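Local coordinates for translation initiation factor eIF-2B (Pyrococcus horikoshii, PDB 1VB5), which probably catalyses the exchange of GDP for GTP on initiation factor 2, as a regulatory-type subunit of archaeal initiation factor 2B, at residues Leu24-Ala29 and Glu87-Met92; Pro60-Leu65 and Gly184-Thr189; Ile102-Ile107 and Arg127-Arg132; Ile114-Ser119 and Val195-Thr200; Ser119-Glu124 and Ala217-Lys222. All blocks are in the same frame, centred on the assembly; numbering follows the deposited sequence.

Interaction 1: Leu24-Ala29 and Glu87-Met92; sequences LAKKGA and EFLRRM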
# COMPACT_ATOMS: atom_id res chain seq x y z
N LEU B 24 -4.03 22.57 -8.86
CA LEU B 24 -3.45 22.67 -10.20
C LEU B 24 -4.40 23.40 -11.14
O LEU B 24 -3.96 24.21 -11.96
CB LEU B 24 -3.17 21.28 -10.78
CG LEU B 24 -1.92 20.54 -10.31
CD1 LEU B 24 -1.79 19.25 -11.09
CD2 LEU B 24 -0.68 21.41 -10.51
N ALA B 25 -5.69 23.11 -11.01
CA ALA B 25 -6.70 23.74 -11.84
C ALA B 25 -6.62 25.26 -11.66
O ALA B 25 -6.69 26.01 -12.63
CB ALA B 25 -8.08 23.23 -11.47
N LYS B 26 -6.46 25.70 -10.41
CA LYS B 26 -6.37 27.12 -10.11
C LYS B 26 -5.15 27.74 -10.77
O LYS B 26 -5.23 28.81 -11.37
CB LYS B 26 -6.31 27.35 -8.61
CG LYS B 26 -7.59 26.97 -7.88
CD LYS B 26 -7.53 27.34 -6.41
CE LYS B 26 -8.79 26.89 -5.69
NZ LYS B 26 -8.75 27.23 -4.24
N LYS B 27 -4.01 27.07 -10.67
CA LYS B 27 -2.77 27.57 -11.26
C LYS B 27 -2.92 27.61 -12.78
O LYS B 27 -2.40 28.52 -13.44
CB LYS B 27 -1.59 26.66 -10.89
CG LYS B 27 -1.35 26.53 -9.39
CD LYS B 27 -0.97 27.85 -8.75
CE LYS B 27 0.37 28.36 -9.25
NZ LYS B 27 0.80 29.60 -8.54
N GLY B 28 -3.63 26.64 -13.34
CA GLY B 28 -3.85 26.60 -14.77
C GLY B 28 -4.63 27.83 -15.21
O GLY B 28 -4.32 28.44 -16.23
N ALA B 29 -5.65 28.18 -14.43
CA ALA B 29 -6.47 29.34 -14.72
C ALA B 29 -5.61 30.60 -14.59
O ALA B 29 -5.74 31.53 -15.38
CB ALA B 29 -7.65 29.41 -13.76
N GLU B 87 -14.32 32.84 -14.57
CA GLU B 87 -15.58 32.13 -14.42
C GLU B 87 -15.31 30.67 -14.07
O GLU B 87 -16.04 30.07 -13.28
CB GLU B 87 -16.42 32.20 -15.69
CG GLU B 87 -17.88 31.86 -15.45
CD GLU B 87 -18.63 31.55 -16.73
OE1 GLU B 87 -18.46 32.28 -17.73
OE2 GLU B 87 -19.40 30.56 -16.73
N PHE B 88 -14.26 30.10 -14.66
CA PHE B 88 -13.90 28.71 -14.37
C PHE B 88 -13.60 28.63 -12.88
O PHE B 88 -14.09 27.75 -12.17
CB PHE B 88 -12.67 28.29 -15.17
CG PHE B 88 -12.40 26.80 -15.13
CD1 PHE B 88 -13.04 25.94 -16.02
CD2 PHE B 88 -11.55 26.26 -14.17
CE1 PHE B 88 -12.83 24.56 -15.95
CE2 PHE B 88 -11.34 24.88 -14.09
CZ PHE B 88 -11.98 24.03 -14.98
N LEU B 89 -12.80 29.58 -12.40
CA LEU B 89 -12.44 29.62 -10.98
C LEU B 89 -13.68 29.76 -10.11
O LEU B 89 -13.79 29.09 -9.07
CB LEU B 89 -11.47 30.79 -10.72
CG LEU B 89 -10.06 30.62 -11.30
CD1 LEU B 89 -9.23 31.87 -11.04
CD2 LEU B 89 -9.40 29.40 -10.68
N ARG B 90 -14.61 30.61 -10.51
CA ARG B 90 -15.83 30.80 -9.75
C ARG B 90 -16.64 29.51 -9.71
O ARG B 90 -17.23 29.16 -8.69
CB ARG B 90 -16.68 31.92 -10.35
CG ARG B 90 -17.87 32.32 -9.50
CD ARG B 90 -18.81 33.25 -10.27
NE ARG B 90 -19.39 32.57 -11.43
CZ ARG B 90 -20.19 31.51 -11.35
NH1 ARG B 90 -20.51 31.00 -10.17
NH2 ARG B 90 -20.65 30.94 -12.46
N ARG B 91 -16.67 28.80 -10.84
CA ARG B 91 -17.41 27.54 -10.91
C ARG B 91 -16.77 26.46 -10.05
O ARG B 91 -17.48 25.70 -9.39
CB ARG B 91 -17.53 27.06 -12.36
CG ARG B 91 -18.43 27.92 -13.23
CD ARG B 91 -18.70 27.25 -14.57
NE ARG B 91 -19.52 28.08 -15.45
CZ ARG B 91 -20.03 27.67 -16.61
NH1 ARG B 91 -19.82 26.43 -17.03
NH2 ARG B 91 -20.76 28.50 -17.35
N MET B 92 -15.44 26.39 -10.03
CA MET B 92 -14.76 25.38 -9.22
C MET B 92 -15.13 25.57 -7.75
O MET B 92 -15.52 24.62 -7.08
CB MET B 92 -13.24 25.49 -9.34
CG MET B 92 -12.67 25.21 -10.72
SD MET B 92 -10.87 24.99 -10.69
CE MET B 92 -10.35 26.29 -9.62
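Met92 N donates to Phe88 O at 2.9 Å, and on the facing helix Ala29 N donates to Ala25 O at 3.0 Å. These ordinary helical bonds space the touching residues one turn apart on each side, while everything that meets between the two segments is apolar carbon or sulfur. Met92 SD sits against Ala25 CB at 3.4 Å. Beyond the sulfur the chain bends at chi3 (-43°), which brings the terminal CE onto CG of Lys26; at 3.3 Å this carbon pair is tighter than usual van der Waals contact. Phe88 stays further back and offers its edge, with Ala25 CB lying near the ring plane, 4.5 Å from CE2. The pair belongs to the helical N-terminal part of the protein, where the short segments of helices 21-38 and 78-106 run almost antiparallel (162°), their axes 10.0 Å apart at the closest. Helix 63-71 packs along one flank, setting Ser64 on Ala25 and Leu68 on Phe88. Leu89 fills the stretch nearer Ala29: its CD2 branch lies 3.5 Å from Ala29 CB and also reaches the main chain at Lys26, 3.8 Å from CA. An alanine in place of Leu89 removes the whole branched tip and would probably leave a gap beside the Ala29 methyl and uncover the backbone of Lys26. Lys26 itself contributes just the root of its side chain; past CG the chain is fully extended and carries the ammonium group away from the facing helix. On that helix, Arg91 NH2 forms a salt bridge with Glu87 OE2.

Interaction 2: Pro60-Leu65 and Gly184-Thr189; sequences PSMASL and GADMIT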
# COMPACT_ATOMS: atom_id res chain seq x y z
N PRO B 60 -1.51 14.62 -17.55
CA PRO B 60 -2.55 14.02 -18.38
C PRO B 60 -3.53 13.14 -17.60
O PRO B 60 -4.51 12.65 -18.17
CB PRO B 60 -1.75 13.22 -19.41
CG PRO B 60 -0.47 13.99 -19.52
CD PRO B 60 -0.17 14.31 -18.08
N SER B 61 -3.27 12.94 -16.31
CA SER B 61 -4.15 12.12 -15.47
C SER B 61 -5.26 12.95 -14.82
O SER B 61 -6.18 12.40 -14.22
CB SER B 61 -3.34 11.42 -14.36
OG SER B 61 -2.44 10.46 -14.90
N MET B 62 -5.16 14.27 -14.93
CA MET B 62 -6.17 15.15 -14.33
C MET B 62 -7.10 15.77 -15.36
O MET B 62 -6.69 16.61 -16.17
CB MET B 62 -5.49 16.24 -13.51
CG MET B 62 -4.85 15.73 -12.23
SD MET B 62 -4.18 17.05 -11.21
CE MET B 62 -3.48 16.12 -9.83
N ALA B 63 -8.35 15.34 -15.32
CA ALA B 63 -9.36 15.82 -16.26
C ALA B 63 -9.67 17.30 -16.08
O ALA B 63 -10.14 17.95 -17.01
CB ALA B 63 -10.64 15.01 -16.09
N SER B 64 -9.41 17.83 -14.89
CA SER B 64 -9.68 19.24 -14.62
C SER B 64 -8.87 20.13 -15.56
O SER B 64 -9.37 21.16 -16.03
CB SER B 64 -9.36 19.58 -13.17
OG SER B 64 -7.98 19.43 -12.91
N LEU B 65 -7.64 19.72 -15.85
CA LEU B 65 -6.79 20.50 -16.74
C LEU B 65 -7.33 20.47 -18.16
O LEU B 65 -7.34 21.49 -18.86
CB LEU B 65 -5.36 19.97 -16.69
CG LEU B 65 -4.71 20.06 -15.31
CD1 LEU B 65 -3.28 19.52 -15.37
CD2 LEU B 65 -4.71 21.50 -14.83
N GLY B 184 -11.05 10.99 -3.29
CA GLY B 184 -11.25 11.97 -4.34
C GLY B 184 -11.03 11.31 -5.69
O GLY B 184 -11.12 10.09 -5.81
N ALA B 185 -10.74 12.12 -6.70
CA ALA B 185 -10.51 11.62 -8.04
C ALA B 185 -9.81 12.67 -8.89
O ALA B 185 -10.09 13.87 -8.77
CB ALA B 185 -11.82 11.22 -8.69
N ASP B 186 -8.90 12.22 -9.75
CA ASP B 186 -8.19 13.10 -10.65
C ASP B 186 -8.92 13.08 -11.99
O ASP B 186 -8.79 13.99 -12.79
CB ASP B 186 -6.74 12.61 -10.82
CG ASP B 186 -5.94 12.72 -9.54
OD1 ASP B 186 -5.52 13.84 -9.19
OD2 ASP B 186 -5.75 11.68 -8.87
N MET B 187 -9.70 12.03 -12.21
CA MET B 187 -10.46 11.89 -13.44
C MET B 187 -11.50 10.78 -13.38
O MET B 187 -11.27 9.73 -12.77
CB MET B 187 -9.52 11.60 -14.62
CG MET B 187 -10.25 11.38 -15.94
SD MET B 187 -9.24 10.79 -17.31
CE MET B 187 -7.93 12.03 -17.35
N ILE B 188 -12.65 11.03 -13.99
CA ILE B 188 -13.71 10.03 -14.09
C ILE B 188 -13.73 9.81 -15.60
O ILE B 188 -14.10 10.71 -16.36
CB ILE B 188 -15.09 10.56 -13.64
CG1 ILE B 188 -15.06 11.01 -12.18
CG2 ILE B 188 -16.14 9.47 -13.85
CD1 ILE B 188 -14.67 9.93 -11.17
N THR B 189 -13.29 8.64 -16.04
CA THR B 189 -13.24 8.35 -17.47
C THR B 189 -14.63 8.33 -18.09
O THR B 189 -15.64 8.36 -17.39
CB THR B 189 -12.55 6.99 -17.76
OG1 THR B 189 -13.32 5.92 -17.18
CG2 THR B 189 -11.16 6.98 -17.17
O HOH W 1 -8.79 16.80 -12.10
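Asp186 O takes the N-H of Ala63 at 2.9 Å, with a donor angle of 154° and the nitrogen lying in the carbonyl plane. The packing is dense around this bond. The CA-H of Met62 points at the same oxygen, its CA 3.3 Å away, and Met62 then runs out over the Asp186 side chain, extended beyond CG, until CE lies 3.1 Å from OD1. Met187 packs on Ala63, CG to CB at 3.7 Å. Its chain, bent at chi3 (-54°), brings CE to 3.6 Å from both Pro60 O and Ser61 O. An alanine here in place of Met62 removes CG, SD and CE, and would probably open a gap between the Asp186 carboxylate and Leu24 of helix 21-38, which the methionine also touches. Looser is the part beside Ser64, where one water, among buried residues, accepts from Ser64 N at 3.0 Å and donates to Asp186 O at 2.9 Å, standing in where the protein atoms do not meet directly. Asp186 and Met187 form a classic beta bulge opposite Val195, at the edge of the small antiparallel sheet, and the bulge faces the beginning of helix 63-71. Ser61 turns its hydroxyl elsewhere, to Met233 and Met235. Two acceptors, Ser61 O and Asp186 O, are left 3.4 Å apart; their mutual repulsion is probably offset by the amide and the water that both donate to Asp186 O, and this shared oxygen thus ties two consecutive amides of the helix start to the bulge.

Interaction 3: Ile102-Ile107 and Arg127-Arg132; sequences IGAQLI and RTAKER
Ala104 and Ala129 face each other, each CB directed at the opposite segment, and their small size lets the backbones come together: the two CA atoms are 4.4 Å apart. The Ala104 methyl settles over the main chain, 3.6 Å from Ala129 N, and meets the Ala129 CB at 3.9 Å. Thr128 stands next to it with CG2 anti to its own backbone nitrogen, placing this methyl 3.6 Å from Ala104 CB, while its hydroxyl bonds back to Glu124 O within the same helix. On the other flank Ile107 lays its CD1 tip against Ala129 CB at 3.5 Å. The contact joins the end of the long helix 78-106 to the end of helix 120-131, so the C-terminal ends of two helices that flank strand 111-115 in the chain pack side by side. Phe136 of the neighbouring strand 136-141 touches both Ile107 and Ala129 and backs this apolar patch. Arg132 reaches across the outer side as an extended chain from CG to NE. One face of its guanidinium lies on Thr128 CG2, which stands 3.4 Å above the plane and offset toward the rim, and NH1 approaches Ala104 CB obliquely at 4.0 Å. The group is steadied by Ser101, whose OG is bonded to NH2. At the helix end, Lys134 NZ binds the carbonyl oxygens of both Ala104 and Ile107.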
# COMPACT_ATOMS: atom_id res chain seq x y z
N ILE B 102 -23.35 18.10 -0.03
CA ILE B 102 -23.99 16.84 -0.36
C ILE B 102 -23.22 15.67 0.26
O ILE B 102 -23.82 14.72 0.77
CB ILE B 102 -24.07 16.66 -1.89
CG1 ILE B 102 -24.99 17.75 -2.47
CG2 ILE B 102 -24.57 15.25 -2.24
CD1 ILE B 102 -25.05 17.77 -3.98
N GLY B 103 -21.89 15.74 0.22
CA GLY B 103 -21.08 14.68 0.80
C GLY B 103 -21.25 14.60 2.30
O GLY B 103 -21.36 13.51 2.86
N ALA B 104 -21.26 15.76 2.96
CA ALA B 104 -21.42 15.81 4.41
C ALA B 104 -22.74 15.19 4.83
O ALA B 104 -22.83 14.53 5.87
CB ALA B 104 -21.36 17.27 4.89
N GLN B 105 -23.77 15.41 4.01
CA GLN B 105 -25.11 14.88 4.26
C GLN B 105 -25.06 13.35 4.30
O GLN B 105 -25.76 12.71 5.08
CB GLN B 105 -26.03 15.35 3.14
CG GLN B 105 -27.48 15.51 3.51
CD GLN B 105 -28.32 15.95 2.32
OE1 GLN B 105 -27.97 16.90 1.61
NE2 GLN B 105 -29.44 15.26 2.10
N LEU B 106 -24.21 12.79 3.45
CA LEU B 106 -24.03 11.35 3.35
C LEU B 106 -23.48 10.76 4.65
O LEU B 106 -23.91 9.70 5.10
CB LEU B 106 -23.06 11.05 2.20
CG LEU B 106 -22.67 9.62 1.85
CD1 LEU B 106 -23.90 8.82 1.44
CD2 LEU B 106 -21.66 9.67 0.69
N ILE B 107 -22.52 11.46 5.25
CA ILE B 107 -21.89 11.02 6.49
C ILE B 107 -22.91 10.88 7.62
O ILE B 107 -23.89 11.62 7.69
CB ILE B 107 -20.76 12.01 6.90
CG1 ILE B 107 -19.66 11.99 5.83
CG2 ILE B 107 -20.18 11.63 8.25
CD1 ILE B 107 -18.56 13.01 6.03
N ARG B 127 -14.92 18.45 6.76
CA ARG B 127 -15.05 19.65 7.58
C ARG B 127 -16.50 20.12 7.69
O ARG B 127 -16.94 20.54 8.76
CB ARG B 127 -14.19 20.77 7.00
CG ARG B 127 -12.72 20.64 7.33
CD ARG B 127 -11.89 21.72 6.66
NE ARG B 127 -10.56 21.78 7.24
CZ ARG B 127 -9.51 22.37 6.67
NH1 ARG B 127 -9.64 22.95 5.48
NH2 ARG B 127 -8.33 22.37 7.28
N THR B 128 -17.24 20.04 6.58
CA THR B 128 -18.63 20.46 6.58
C THR B 128 -19.45 19.54 7.48
O THR B 128 -20.37 19.98 8.18
CB THR B 128 -19.23 20.44 5.15
OG1 THR B 128 -18.54 21.39 4.33
CG2 THR B 128 -20.72 20.80 5.19
N ALA B 129 -19.12 18.25 7.47
CA ALA B 129 -19.85 17.29 8.30
C ALA B 129 -19.61 17.58 9.77
O ALA B 129 -20.53 17.51 10.59
CB ALA B 129 -19.40 15.85 7.97
N LYS B 130 -18.36 17.91 10.11
CA LYS B 130 -18.02 18.23 11.50
C LYS B 130 -18.71 19.53 11.92
O LYS B 130 -19.18 19.65 13.05
CB LYS B 130 -16.51 18.40 11.65
CG LYS B 130 -16.10 18.79 13.07
CD LYS B 130 -14.88 19.71 13.07
CE LYS B 130 -15.15 20.98 12.25
NZ LYS B 130 -14.04 21.97 12.36
N GLU B 131 -18.76 20.49 11.01
CA GLU B 131 -19.40 21.77 11.30
C GLU B 131 -20.89 21.60 11.55
O GLU B 131 -21.52 22.46 12.17
CB GLU B 131 -19.16 22.76 10.15
CG GLU B 131 -17.69 23.10 9.93
CD GLU B 131 -17.45 24.00 8.72
OE1 GLU B 131 -18.00 25.12 8.68
OE2 GLU B 131 -16.72 23.58 7.80
N ARG B 132 -21.46 20.50 11.08
CA ARG B 132 -22.88 20.24 11.27
C ARG B 132 -23.11 19.32 12.46
O ARG B 132 -24.17 18.71 12.60
CB ARG B 132 -23.50 19.64 10.01
CG ARG B 132 -23.53 20.61 8.85
CD ARG B 132 -24.10 19.98 7.60
NE ARG B 132 -24.05 20.89 6.47
CZ ARG B 132 -24.36 20.55 5.22
NH1 ARG B 132 -24.76 19.31 4.94
NH2 ARG B 132 -24.28 21.45 4.25

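Interaction 4: Ile114-Ser119 and Val195-Thr200; sequences ITHSFS and VNKAGT
His116 NE2 donates to Ala198 O at 2.9 Å, the one direct hydrogen bond between the segments. The oxygen lies close to the ring plane and the N-H is fairly straight (159°), but the nitrogen sits above the carbonyl plane, 40° out of it. A second, indirect bond goes through a water that donates to His116 O at 2.8 Å and accepts from Asn196 ND2. The acceptor loop is stiffened from within: Asn196 ND2 donates to Thr200 OG1, which in turn donates to a lone pair of Lys197 O at 2.7 Å. Thr200 N binds that same oxygen, closing a type II turn from Lys197 to Thr200. Van der Waals contacts fill in around the ring. Thr200 OG1 lies in its plane at the edge, 3.6 Å from CD2, whereas the Lys197 side chain crosses that of His116 at about a right angle, Lys197 CG 3.7 Å from NE2. Ser117 CB packs on Lys197 CB at 3.6 Å. Gly199 belongs here on two counts, its backbone angles and the nearness of NE2, on which a CB would collide. Among the charged groups, Glu148 takes both Lys197 NZ and Ser117 OG. Ala198, at the tip of the turn, packs on Gln170 of the second subunit. Since ND1 is also bonded, to Thr141 OG1, both ring nitrogens are tied down, so the imidazole is probably held in a single rotation between strand 111-115 and the turn that begins helix 200-209.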
# COMPACT_ATOMS: atom_id res chain seq x y z
N ILE B 114 -12.63 6.11 6.07
CA ILE B 114 -11.28 5.79 5.65
C ILE B 114 -11.07 6.44 4.30
O ILE B 114 -11.98 6.46 3.46
CB ILE B 114 -11.03 4.26 5.55
CG1 ILE B 114 -9.56 3.99 5.25
CG2 ILE B 114 -11.90 3.66 4.46
CD1 ILE B 114 -9.13 2.55 5.47
N THR B 115 -9.88 6.99 4.09
CA THR B 115 -9.57 7.65 2.83
C THR B 115 -8.11 7.41 2.48
O THR B 115 -7.36 6.83 3.28
CB THR B 115 -9.85 9.19 2.93
OG1 THR B 115 -9.75 9.78 1.62
CG2 THR B 115 -8.87 9.87 3.87
N HIS B 116 -7.71 7.85 1.30
CA HIS B 116 -6.34 7.64 0.81
C HIS B 116 -5.89 8.91 0.09
O HIS B 116 -6.69 9.59 -0.54
CB HIS B 116 -6.33 6.43 -0.14
CG HIS B 116 -5.01 6.18 -0.81
ND1 HIS B 116 -3.83 6.02 -0.12
CD2 HIS B 116 -4.70 6.05 -2.12
CE1 HIS B 116 -2.85 5.80 -0.97
NE2 HIS B 116 -3.34 5.82 -2.19
N SER B 117 -4.60 9.23 0.22
CA SER B 117 -4.01 10.41 -0.40
C SER B 117 -4.66 11.71 0.10
O SER B 117 -5.33 11.73 1.13
CB SER B 117 -4.13 10.31 -1.92
OG SER B 117 -3.36 11.32 -2.55
N PHE B 118 -4.46 12.80 -0.64
CA PHE B 118 -5.02 14.10 -0.27
C PHE B 118 -5.93 14.66 -1.35
O PHE B 118 -5.58 14.69 -2.53
CB PHE B 118 -3.91 15.13 0.01
CG PHE B 118 -4.44 16.51 0.31
CD1 PHE B 118 -5.07 16.79 1.53
CD2 PHE B 118 -4.36 17.53 -0.64
CE1 PHE B 118 -5.61 18.05 1.79
CE2 PHE B 118 -4.91 18.80 -0.40
CZ PHE B 118 -5.53 19.06 0.83
N SER B 119 -7.11 15.09 -0.93
CA SER B 119 -8.10 15.68 -1.83
C SER B 119 -8.78 16.83 -1.09
O SER B 119 -9.44 16.60 -0.08
CB SER B 119 -9.15 14.63 -2.20
OG SER B 119 -10.31 15.25 -2.73
N VAL B 195 -9.87 7.46 -11.91
CA VAL B 195 -8.41 7.59 -11.90
C VAL B 195 -8.07 8.38 -10.64
O VAL B 195 -8.61 9.47 -10.41
CB VAL B 195 -7.91 8.37 -13.12
CG1 VAL B 195 -6.39 8.48 -13.07
CG2 VAL B 195 -8.35 7.67 -14.40
N ASN B 196 -7.20 7.82 -9.82
CA ASN B 196 -6.83 8.48 -8.58
C ASN B 196 -5.47 7.98 -8.12
O ASN B 196 -4.89 7.09 -8.74
CB ASN B 196 -7.90 8.20 -7.51
CG ASN B 196 -7.81 9.16 -6.33
OD1 ASN B 196 -7.77 10.38 -6.52
ND2 ASN B 196 -7.79 8.63 -5.12
N LYS B 197 -4.95 8.57 -7.05
CA LYS B 197 -3.66 8.20 -6.50
C LYS B 197 -3.49 6.67 -6.46
O LYS B 197 -4.41 5.95 -6.07
CB LYS B 197 -3.50 8.78 -5.09
CG LYS B 197 -2.14 8.50 -4.45
CD LYS B 197 -1.03 9.27 -5.16
CE LYS B 197 0.35 8.75 -4.75
NZ LYS B 197 0.53 8.74 -3.27
N ALA B 198 -2.32 6.20 -6.87
CA ALA B 198 -2.01 4.78 -6.87
C ALA B 198 -2.34 4.19 -5.50
O ALA B 198 -1.94 4.74 -4.47
CB ALA B 198 -0.55 4.56 -7.20
N GLY B 199 -3.06 3.07 -5.49
CA GLY B 199 -3.42 2.45 -4.24
C GLY B 199 -4.92 2.50 -3.97
O GLY B 199 -5.45 1.68 -3.21
N THR B 200 -5.62 3.45 -4.60
CA THR B 200 -7.06 3.60 -4.43
C THR B 200 -7.77 2.32 -4.84
O THR B 200 -8.74 1.90 -4.21
CB THR B 200 -7.61 4.78 -5.29
OG1 THR B 200 -6.90 5.98 -4.96
CG2 THR B 200 -9.09 4.98 -5.02
O HOH W 2 -8.18 10.49 -2.76

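Interaction 5: Ser119-Glu124 and Ala217-Lys222; sequences SSTVLE and AAETYK
The carboxylate of Glu219 is met close to its plane, 17° out of it, where Thr121 OG1 donates to the syn side of OE2 at 2.6 Å. The two side chains come tip to tip, Glu219 having turned at chi2 (89°) to do so, and Lys222 NZ forms a salt bridge with OE1 at 3.3 Å, weak as a hydrogen bond. Ala95 and Leu99 of helix 78-106 also pack on the glutamate. In the Rossmann-like domain this joins the first turn of helix 120-131 to the loop leaving strand 214-217, at the C-terminal ends of the parallel strands. Ser119 is the N-cap of that helix, its OG accepting from Val122 N at 3.2 Å. Two waters connect the helix start with the lysine: one donates to Thr121 OG1 and accepts from Lys222 NZ at 2.9 Å, the other links Ser119 OG to the same nitrogen by a weak bond. Thr121 OG1 thus donates to Glu219 and accepts from water. The apolar part of the contact is formed by Ala217, whose CB is 3.9 Å from Thr121 CG2 and 4.2 Å from Val122 CG2.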
# COMPACT_ATOMS: atom_id res chain seq x y z
N SER B 119 -7.11 15.09 -0.93
CA SER B 119 -8.10 15.68 -1.83
C SER B 119 -8.78 16.83 -1.09
O SER B 119 -9.44 16.60 -0.08
CB SER B 119 -9.15 14.63 -2.20
OG SER B 119 -10.31 15.25 -2.73
N SER B 120 -8.61 18.05 -1.59
CA SER B 120 -9.22 19.20 -0.93
C SER B 120 -10.74 19.05 -0.88
O SER B 120 -11.39 19.55 0.03
CB SER B 120 -8.83 20.50 -1.66
OG SER B 120 -8.97 20.37 -3.06
N THR B 121 -11.30 18.33 -1.85
CA THR B 121 -12.74 18.11 -1.90
C THR B 121 -13.17 17.19 -0.77
O THR B 121 -14.15 17.47 -0.07
CB THR B 121 -13.14 17.51 -3.26
OG1 THR B 121 -12.85 18.46 -4.30
CG2 THR B 121 -14.63 17.18 -3.29
N VAL B 122 -12.46 16.08 -0.58
CA VAL B 122 -12.80 15.16 0.49
C VAL B 122 -12.63 15.87 1.82
O VAL B 122 -13.42 15.68 2.75
CB VAL B 122 -11.91 13.89 0.45
CG1 VAL B 122 -12.18 13.03 1.69
CG2 VAL B 122 -12.20 13.10 -0.81
N LEU B 123 -11.60 16.70 1.92
CA LEU B 123 -11.33 17.46 3.13
C LEU B 123 -12.49 18.41 3.47
O LEU B 123 -12.91 18.51 4.62
CB LEU B 123 -10.03 18.26 2.98
CG LEU B 123 -9.70 19.24 4.12
CD1 LEU B 123 -9.66 18.50 5.45
CD2 LEU B 123 -8.37 19.93 3.84
N GLU B 124 -13.04 19.09 2.47
CA GLU B 124 -14.15 20.00 2.73
C GLU B 124 -15.42 19.24 3.07
O GLU B 124 -16.28 19.74 3.80
CB GLU B 124 -14.39 20.93 1.54
CG GLU B 124 -13.35 22.04 1.43
CD GLU B 124 -13.09 22.73 2.77
OE1 GLU B 124 -14.06 23.18 3.41
OE2 GLU B 124 -11.91 22.82 3.18
N ALA B 217 -15.52 11.27 -4.55
CA ALA B 217 -15.95 12.66 -4.62
C ALA B 217 -15.28 13.31 -5.82
O ALA B 217 -14.05 13.43 -5.87
CB ALA B 217 -15.55 13.40 -3.34
N ALA B 218 -16.08 13.72 -6.80
CA ALA B 218 -15.52 14.35 -7.99
C ALA B 218 -16.45 15.39 -8.60
O ALA B 218 -17.57 15.08 -8.99
CB ALA B 218 -15.21 13.28 -9.03
N GLU B 219 -15.98 16.63 -8.66
CA GLU B 219 -16.79 17.68 -9.26
C GLU B 219 -16.92 17.35 -10.74
O GLU B 219 -16.07 16.65 -11.31
CB GLU B 219 -16.14 19.06 -9.09
CG GLU B 219 -16.09 19.56 -7.66
CD GLU B 219 -14.84 19.12 -6.91
OE1 GLU B 219 -14.20 18.14 -7.34
OE2 GLU B 219 -14.50 19.75 -5.89
N THR B 220 -17.97 17.86 -11.36
CA THR B 220 -18.24 17.64 -12.77
C THR B 220 -17.08 18.00 -13.71
O THR B 220 -16.91 17.37 -14.76
CB THR B 220 -19.52 18.41 -13.18
OG1 THR B 220 -20.66 17.63 -12.80
CG2 THR B 220 -19.55 18.67 -14.67
N TYR B 221 -16.27 18.99 -13.35
CA TYR B 221 -15.16 19.36 -14.22
C TYR B 221 -14.02 18.34 -14.15
O TYR B 221 -12.98 18.52 -14.77
CB TYR B 221 -14.66 20.79 -13.89
CG TYR B 221 -14.04 20.97 -12.53
CD1 TYR B 221 -12.73 20.54 -12.27
CD2 TYR B 221 -14.75 21.56 -11.49
CE1 TYR B 221 -12.16 20.69 -11.01
CE2 TYR B 221 -14.19 21.71 -10.23
CZ TYR B 221 -12.90 21.28 -10.00
OH TYR B 221 -12.34 21.40 -8.74
N LYS B 222 -14.24 17.26 -13.40
CA LYS B 222 -13.24 16.20 -13.29
C LYS B 222 -13.64 15.00 -14.14
O LYS B 222 -12.93 14.00 -14.21
CB LYS B 222 -13.04 15.79 -11.83
CG LYS B 222 -12.33 16.85 -11.01
CD LYS B 222 -12.19 16.47 -9.55
CE LYS B 222 -11.23 17.41 -8.83
NZ LYS B 222 -11.05 17.04 -7.40
O HOH W 3 -9.32 15.11 -5.36
O HOH W 4 -9.87 18.20 -5.02

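In the fold
From the N terminus, 24-29 starts interaction 1 and 60-65 starts interaction 2. At 87-92 interaction 1 closes a mostly helical, strand-free loop, crossing interaction 2, which it touches through Leu24 and Met62. Interaction 3 opens next and closes at 127-132, nested within the long loop of interaction 2. It crosses interactions 4 and 5, which open between its ends and share Ser119. Then 184-189 closes interaction 2, 195-200 closes interaction 4 and 217-222 closes interaction 5, these three crossing one another. Interaction 1 binds the N-terminal helices together; interactions 2 and 3 join them to the Rossmann-like domain; interaction 4 ties strand 111-115 to the small sheet, interaction 5 helix 120-131 to the loop after 214-217.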